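Local coordinates for protein gp18 (Listeria monocytogenes EGD-e, PDB 3GS9) that is a prophage tail protein of the endopeptidase tail family, probably a structural component of the phage tail, at residues Ser54-Glu59 with Lys85-Pro90; Glu143-Gly146 with Thr152-Asp155. All blocks are in the same frame, centred on the assembly; numbering follows the deposited sequence.

Interaction 1: residues Ser54-Glu59 with Lys85-Pro90; sequences SFLDYE and KDIRAP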
ATOM      1  N   SER A  54     -37.870 -13.861   7.383  1.00 51.29           N
ATOM      2  CA  SER A  54     -36.513 -13.720   6.849  1.00 46.63           C
ATOM      3  C   SER A  54     -35.793 -15.061   7.000  1.00 41.75           C
ATOM      4  O   SER A  54     -35.689 -15.589   8.121  1.00 41.87           O
ATOM      5  CB  SER A  54     -35.723 -12.634   7.614  1.00 46.58           C
ATOM      6  OG  SER A  54     -36.519 -11.507   7.976  1.00 44.18           O
ATOM      7  N   PHE A  55     -35.316 -15.611   5.885  1.00 35.86           N
ATOM      8  CA  PHE A  55     -34.444 -16.794   5.914  1.00 32.88           C
ATOM      9  C   PHE A  55     -33.007 -16.419   5.497  1.00 29.29           C
ATOM     10  O   PHE A  55     -32.016 -16.814   6.169  1.00 26.66           O
ATOM     11  CB  PHE A  55     -34.985 -17.882   4.995  1.00 33.51           C
ATOM     12  CG  PHE A  55     -36.359 -18.353   5.366  1.00 30.89           C
ATOM     13  CD1 PHE A  55     -37.459 -17.587   5.054  1.00 31.35           C
ATOM     14  CD2 PHE A  55     -36.539 -19.555   6.020  1.00 28.99           C
ATOM     15  CE1 PHE A  55     -38.728 -18.013   5.396  1.00 37.50           C
ATOM     16  CE2 PHE A  55     -37.786 -19.987   6.376  1.00 27.91           C
ATOM     17  CZ  PHE A  55     -38.895 -19.211   6.065  1.00 35.47           C
ATOM     18  N   LEU A  56     -32.911 -15.638   4.411  1.00 27.79           N
ATOM     19  CA  LEU A  56     -31.619 -15.242   3.822  1.00 24.72           C
ATOM     20  C   LEU A  56     -31.306 -13.729   3.908  1.00 22.50           C
ATOM     21  O   LEU A  56     -31.816 -12.915   3.144  1.00 24.16           O
ATOM     22  CB  LEU A  56     -31.584 -15.709   2.367  1.00 24.96           C
ATOM     23  CG  LEU A  56     -30.304 -15.472   1.576  1.00 25.21           C
ATOM     24  CD1 LEU A  56     -29.213 -16.371   2.040  1.00 20.05           C
ATOM     25  CD2 LEU A  56     -30.583 -15.704   0.095  1.00 17.13           C
ATOM     26  N   ASP A  57     -30.428 -13.366   4.840  1.00 17.72           N
ATOM     27  CA  ASP A  57     -30.056 -11.984   5.074  1.00 16.91           C
ATOM     28  C   ASP A  57     -28.669 -12.016   5.737  1.00 16.66           C
ATOM     29  O   ASP A  57     -28.060 -13.105   5.855  1.00 15.88           O
ATOM     30  CB  ASP A  57     -31.094 -11.292   5.999  1.00 17.18           C
ATOM     31  CG  ASP A  57     -31.329  -9.826   5.642  1.00 23.38           C
ATOM     32  OD1 ASP A  57     -30.347  -9.048   5.637  1.00 20.15           O
ATOM     33  OD2 ASP A  57     -32.496  -9.458   5.334  1.00 26.09           O
ATOM     34  N   TYR A  58     -28.191 -10.864   6.196  1.00 15.92           N
ATOM     35  CA  TYR A  58     -26.914 -10.776   6.951  1.00 16.01           C
ATOM     36  C   TYR A  58     -26.952 -11.756   8.088  1.00 15.57           C
ATOM     37  O   TYR A  58     -27.948 -11.864   8.812  1.00 14.84           O
ATOM     38  CB  TYR A  58     -26.621  -9.377   7.508  1.00 16.95           C
ATOM     39  CG  TYR A  58     -26.548  -8.381   6.380  1.00 13.54           C
ATOM     40  CD1 TYR A  58     -25.513  -8.419   5.474  1.00 16.36           C
ATOM     41  CD2 TYR A  58     -27.571  -7.465   6.194  1.00 14.16           C
ATOM     42  CE1 TYR A  58     -25.479  -7.538   4.382  1.00 17.19           C
ATOM     43  CE2 TYR A  58     -27.575  -6.592   5.103  1.00 15.78           C
ATOM     44  CZ  TYR A  58     -26.525  -6.640   4.203  1.00 14.80           C
ATOM     45  OH  TYR A  58     -26.583  -5.766   3.158  1.00 17.57           O
ATOM     46  N   GLU A  59     -25.854 -12.466   8.225  1.00 14.27           N
ATOM     47  CA  GLU A  59     -25.654 -13.449   9.284  1.00 15.72           C
ATOM     48  C   GLU A  59     -26.444 -14.741   9.141  1.00 15.41           C
ATOM     49  O   GLU A  59     -26.281 -15.647  10.005  1.00 15.43           O
ATOM     50  CB  GLU A  59     -25.803 -12.823  10.673  1.00 14.61           C
ATOM     51  CG  GLU A  59     -24.926 -11.561  10.861  1.00 15.41           C
ATOM     52  CD  GLU A  59     -23.457 -11.872  10.885  1.00 16.11           C
ATOM     53  OE1 GLU A  59     -23.065 -12.783  11.636  1.00 13.95           O
ATOM     54  OE2 GLU A  59     -22.665 -11.202  10.185  1.00 15.80           O
ATOM     55  N   LYS A  85     -30.912 -10.253  -5.044  1.00 20.21           N
ATOM     56  CA  LYS A  85     -29.876 -10.128  -4.009  1.00 19.62           C
ATOM     57  C   LYS A  85     -28.668 -10.939  -4.429  1.00 18.68           C
ATOM     58  O   LYS A  85     -28.815 -12.069  -4.912  1.00 18.21           O
ATOM     59  CB  LYS A  85     -30.361 -10.592  -2.620  1.00 19.30           C
ATOM     60  CG  LYS A  85     -31.587  -9.840  -2.109  1.00 25.94           C
ATOM     61  CD  LYS A  85     -31.792 -10.026  -0.608  1.00 27.86           C
ATOM     62  CE  LYS A  85     -32.035 -11.461  -0.210  1.00 31.99           C
ATOM     63  NZ  LYS A  85     -32.903 -11.552   1.014  1.00 35.24           N
ATOM     64  N   ASP A  86     -27.479 -10.343  -4.295  1.00 16.78           N
ATOM     65  CA  ASP A  86     -26.231 -11.018  -4.599  1.00 16.18           C
ATOM     66  C   ASP A  86     -25.582 -11.249  -3.242  1.00 17.86           C
ATOM     67  O   ASP A  86     -25.351 -10.291  -2.495  1.00 18.64           O
ATOM     68  CB  ASP A  86     -25.335 -10.166  -5.490  1.00 21.39           C
ATOM     69  CG  ASP A  86     -25.920  -9.975  -6.901  1.00 25.91           C
ATOM     70  OD1 ASP A  86     -27.069 -10.418  -7.141  1.00 43.68           O
ATOM     71  OD2 ASP A  86     -25.232  -9.370  -7.765  1.00 37.55           O
ATOM     72  N   ILE A  87     -25.358 -12.519  -2.922  1.00 18.73           N
ATOM     73  CA  ILE A  87     -24.820 -12.945  -1.621  1.00 17.41           C
ATOM     74  C   ILE A  87     -23.341 -13.274  -1.760  1.00 16.96           C
ATOM     75  O   ILE A  87     -22.935 -13.919  -2.725  1.00 16.18           O
ATOM     76  CB  ILE A  87     -25.534 -14.250  -1.112  1.00 17.89           C
ATOM     77  CG1 ILE A  87     -26.963 -13.955  -0.666  1.00 18.97           C
ATOM     78  CG2 ILE A  87     -24.742 -14.914   0.049  1.00 17.59           C
ATOM     79  CD1 ILE A  87     -27.931 -13.723  -1.811  1.00 16.10           C
ATOM     80  N   ARG A  88     -22.546 -12.863  -0.786  1.00 16.58           N
ATOM     81  CA  ARG A  88     -21.225 -13.385  -0.626  0.50 17.83           C
ATOM     82  C   ARG A  88     -21.118 -13.880   0.816  1.00 16.38           C
ATOM     83  O   ARG A  88     -21.327 -13.122   1.754  1.00 15.14           O
ATOM     84  CB  ARG A  88     -20.167 -12.327  -0.958  0.50 18.89           C
ATOM     85  CG  ARG A  88     -20.018 -12.060  -2.460  0.50 21.00           C
ATOM     86  CD  ARG A  88     -18.864 -11.109  -2.774  0.50 24.08           C
ATOM     87  NE  ARG A  88     -17.573 -11.671  -2.373  0.50 30.47           N
ATOM     88  CZ  ARG A  88     -16.853 -12.540  -3.080  0.50 32.25           C
ATOM     89  NH1 ARG A  88     -17.279 -12.990  -4.258  0.50 38.34           N
ATOM     90  NH2 ARG A  88     -15.693 -12.975  -2.597  0.50 37.48           N
ATOM     91  N   ALA A  89     -20.806 -15.165   0.964  1.00 15.38           N
ATOM     92  CA  ALA A  89     -20.827 -15.867   2.245  1.00 14.76           C
ATOM     93  C   ALA A  89     -19.512 -16.613   2.477  1.00 14.44           C
ATOM     94  O   ALA A  89     -19.306 -17.703   1.925  1.00 13.74           O
ATOM     95  CB  ALA A  89     -22.022 -16.868   2.301  1.00 12.26           C
ATOM     96  N   PRO A  90     -18.597 -16.008   3.256  1.00 14.99           N
ATOM     97  CA  PRO A  90     -17.391 -16.723   3.715  1.00 16.07           C
ATOM     98  C   PRO A  90     -17.691 -17.945   4.589  1.00 15.64           C
ATOM     99  O   PRO A  90     -18.653 -17.951   5.365  1.00 14.74           O
ATOM    100  CB  PRO A  90     -16.670 -15.680   4.579  1.00 17.68           C
ATOM    101  CG  PRO A  90     -17.150 -14.363   3.997  1.00 15.23           C
ATOM    102  CD  PRO A  90     -18.600 -14.600   3.696  1.00 14.37           C
TER
HETATM  103  O   HOH W   1     -32.575  -8.706   2.641  1.00 26.28           O

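Interaction 2: residues Glu143-Gly146 with Thr152-Asp155; sequences ENFG and TLID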
ATOM      1  N   GLU A 143       7.340 -15.586  21.955  1.00 18.05           N
ATOM      2  CA  GLU A 143       7.471 -14.406  22.805  1.00 19.89           C
ATOM      3  C   GLU A 143       6.171 -13.594  22.690  1.00 19.17           C
ATOM      4  O   GLU A 143       5.825 -13.088  21.610  1.00 18.22           O
ATOM      5  CB  GLU A 143       8.691 -13.574  22.394  1.00 19.66           C
ATOM      6  CG  GLU A 143      10.035 -14.294  22.671  1.00 18.47           C
ATOM      7  CD  GLU A 143      11.280 -13.502  22.312  1.00 22.74           C
ATOM      8  OE1 GLU A 143      11.168 -12.345  21.847  1.00 21.58           O
ATOM      9  OE2 GLU A 143      12.390 -14.052  22.493  1.00 23.50           O
ATOM     10  N   ASN A 144       5.418 -13.543  23.791  1.00 18.18           N
ATOM     11  CA  ASN A 144       4.152 -12.846  23.835  1.00 19.90           C
ATOM     12  C   ASN A 144       3.208 -13.380  22.753  1.00 18.89           C
ATOM     13  O   ASN A 144       2.586 -12.604  22.016  1.00 20.71           O
ATOM     14  CB  ASN A 144       4.406 -11.333  23.713  1.00 19.27           C
ATOM     15  CG  ASN A 144       5.218 -10.807  24.882  1.00 22.13           C
ATOM     16  OD1 ASN A 144       4.964 -11.188  26.019  1.00 27.68           O
ATOM     17  ND2 ASN A 144       6.214  -9.974  24.607  1.00 30.67           N
ATOM     18  N   PHE A 145       3.122 -14.711  22.638  1.00 16.58           N
ATOM     19  CA  PHE A 145       2.122 -15.291  21.722  1.00 16.08           C
ATOM     20  C   PHE A 145       0.706 -15.034  22.269  1.00 18.95           C
ATOM     21  O   PHE A 145       0.356 -15.513  23.342  1.00 17.96           O
ATOM     22  CB  PHE A 145       2.301 -16.794  21.479  1.00 19.23           C
ATOM     23  CG  PHE A 145       1.160 -17.385  20.684  1.00 17.36           C
ATOM     24  CD1 PHE A 145       1.051 -17.133  19.333  1.00 15.81           C
ATOM     25  CD2 PHE A 145       0.135 -18.095  21.316  1.00 17.52           C
ATOM     26  CE1 PHE A 145      -0.007 -17.658  18.617  1.00 13.60           C
ATOM     27  CE2 PHE A 145      -0.931 -18.594  20.619  1.00 19.55           C
ATOM     28  CZ  PHE A 145      -1.009 -18.372  19.250  1.00 16.64           C
ATOM     29  N   GLY A 146      -0.096 -14.297  21.501  1.00 16.71           N
ATOM     30  CA  GLY A 146      -1.426 -13.899  21.934  1.00 18.12           C
ATOM     31  C   GLY A 146      -1.691 -12.442  21.656  1.00 19.03           C
ATOM     32  O   GLY A 146      -1.053 -11.824  20.796  1.00 18.82           O
ATOM     33  N   THR A 152      -5.859 -14.329  13.205  1.00 15.33           N
ATOM     34  CA  THR A 152      -4.486 -13.815  13.109  1.00 16.78           C
ATOM     35  C   THR A 152      -3.496 -14.716  13.866  1.00 14.78           C
ATOM     36  O   THR A 152      -2.393 -15.025  13.365  1.00 14.93           O
ATOM     37  CB  THR A 152      -4.408 -12.374  13.618  1.00 18.17           C
ATOM     38  OG1 THR A 152      -5.220 -11.574  12.761  1.00 16.38           O
ATOM     39  CG2 THR A 152      -2.953 -11.897  13.619  1.00 18.73           C
ATOM     40  N   LEU A 153      -3.932 -15.195  15.034  1.00 14.37           N
ATOM     41  CA  LEU A 153      -3.116 -16.080  15.849  1.00 17.37           C
ATOM     42  C   LEU A 153      -2.888 -17.411  15.125  1.00 17.79           C
ATOM     43  O   LEU A 153      -1.758 -17.907  15.071  1.00 14.82           O
ATOM     44  CB  LEU A 153      -3.739 -16.271  17.251  1.00 13.47           C
ATOM     45  CG  LEU A 153      -3.728 -15.037  18.191  1.00 13.32           C
ATOM     46  CD1 LEU A 153      -4.371 -15.432  19.527  1.00 14.12           C
ATOM     47  CD2 LEU A 153      -2.307 -14.459  18.354  1.00 14.95           C
ATOM     48  N   ILE A 154      -3.961 -17.994  14.577  1.00 13.57           N
ATOM     49  CA  ILE A 154      -3.839 -19.227  13.808  1.00 14.38           C
ATOM     50  C   ILE A 154      -2.855 -19.020  12.651  1.00 12.44           C
ATOM     51  O   ILE A 154      -1.954 -19.822  12.416  1.00 13.96           O
ATOM     52  CB  ILE A 154      -5.199 -19.686  13.299  1.00 14.15           C
ATOM     53  CG1 ILE A 154      -6.033 -20.224  14.457  1.00 14.70           C
ATOM     54  CG2 ILE A 154      -5.045 -20.743  12.193  1.00 19.37           C
ATOM     55  CD1 ILE A 154      -7.452 -20.616  14.085  1.00 16.93           C
ATOM     56  N   ASP A 155      -3.011 -17.918  11.930  1.00 14.10           N
ATOM     57  CA  ASP A 155      -2.112 -17.645  10.805  1.00 14.63           C
ATOM     58  C   ASP A 155      -0.658 -17.582  11.234  1.00 11.73           C
ATOM     59  O   ASP A 155       0.236 -18.061  10.512  1.00 15.52           O
ATOM     60  CB  ASP A 155      -2.549 -16.372  10.093  1.00 14.65           C
ATOM     61  CG  ASP A 155      -3.819 -16.568   9.286  1.00 24.29           C
ATOM     62  OD1 ASP A 155      -4.192 -17.709   9.095  1.00 21.77           O
ATOM     63  OD2 ASP A 155      -4.415 -15.592   8.813  1.00 26.00           O
TER

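Interaction 1: residues Ser54-Glu59 with Lys85-Pro90
Leu56 meets Lys85 and Ile87 where a loop of the N-terminal domain packs against strand 83-90 of an antiparallel beta sheet. The loop runs on from here into strand 61-64 of the same sheet. Leu56 has its CG anti to the backbone N (chi1 -177°), which turns the isobutyl group toward Ile87. The two side chains meet tip to tip. Leu56 CD2 lies 3.8 Å from Ile87 CD1 and 4.1 Å from Ile87 CG1. Leu74 and Phe41 also touch Ile87, and Val8 of strand 7-9 touches Leu56, so the pair belongs to a larger apolar cluster.

The backbone of Leu56 makes the polar half of the contact. Lys85 bends at chi3 and brings NZ to the backbone carbonyl of Leu56. Lys85 NZ donates to Leu56 O at 2.8 Å. The C=O...N angle is 167°, so the nitrogen sits nearly head-on to the carbonyl.

Asp57 follows. Its CB leaves the backbone away from strand 83-90, yet Asp57 OD2 is 4.8 Å from Lys85 NZ, too far for a direct salt bridge. A water spans the gap: it donates to Asp57 OD2 at 2.8 Å and accepts from Lys85 NZ at 3.3 Å. Asp57 OD1 is bonded to Tyr292 OH of the second subunit. It also receives Tyr58 N at 2.9 Å on its anti lone pair, with an N-H...O angle of 153°.

Interaction 2: residues Glu143-Gly146 with Thr152-Asp155
The backbone O of Leu153 lies in the plane of the Phe145 ring, at its edge, 4.0 Å from Phe145 CE1. This is too long to count as a bond and is at most a weak electrostatic contact. No hydrogen bond joins the two segments, and the contact is otherwise van der Waals packing.

Strand 141-149 packs here against the first turns of helix 150-161, which follows it directly in the chain. The Phe145 ring and the Leu153 side chain meet at a slant. Leu153 CD2 is 3.9 Å from Phe145 CE1, and Leu153 CB is 4.0 Å from Phe145 CZ. Phe145 has its CG anti to the backbone N (chi1 173°), and this directs the ring to the helix. Cys114, His117 and Ile118 of helix 111-118 touch the same ring, as do Gln156 and Leu157.

The same methyl, Leu153 CD2, also rests on the backbone of Gly146, 3.7 Å from its CA and 3.8 Å from its O. At the Gly146 phi of 134° and psi of -158°, a CB would press against the carbonyl O of Phe145.

Asn144 and Phe145 both face Ile105 of strand 100-106, a G1 beta bulge at the edge of the contact. Leu153 CD2 sits in the corner formed by the Phe145 ring and the Gly146 backbone. With no hydrogen bond between the segments, cohesion here rests on shape fit and dispersion, not on directional bonds.

Overall arrangement
The two contacts come in series along the chain. Interaction 1 closes at Pro90, well before interaction 2 opens at Glu143. Their centres are 31 Å apart, and their nearest atoms are about 13 Å apart, so they do not touch. Interaction 1 lies in the N-terminal domain of the endopeptidase tail family, where a loop packs on strand 83-90 of a curled antiparallel sheet. Interaction 2 lies in the part of the chain that follows and joins the two-stranded sheet of 100-106 and 141-149 to helix 150-161. They share no strand or helix. The loop of interaction 1 also meets a second subunit, whereas no other chain of the assembly touches interaction 2. One contact thus borders a subunit interface, and the other is packing within a single chain.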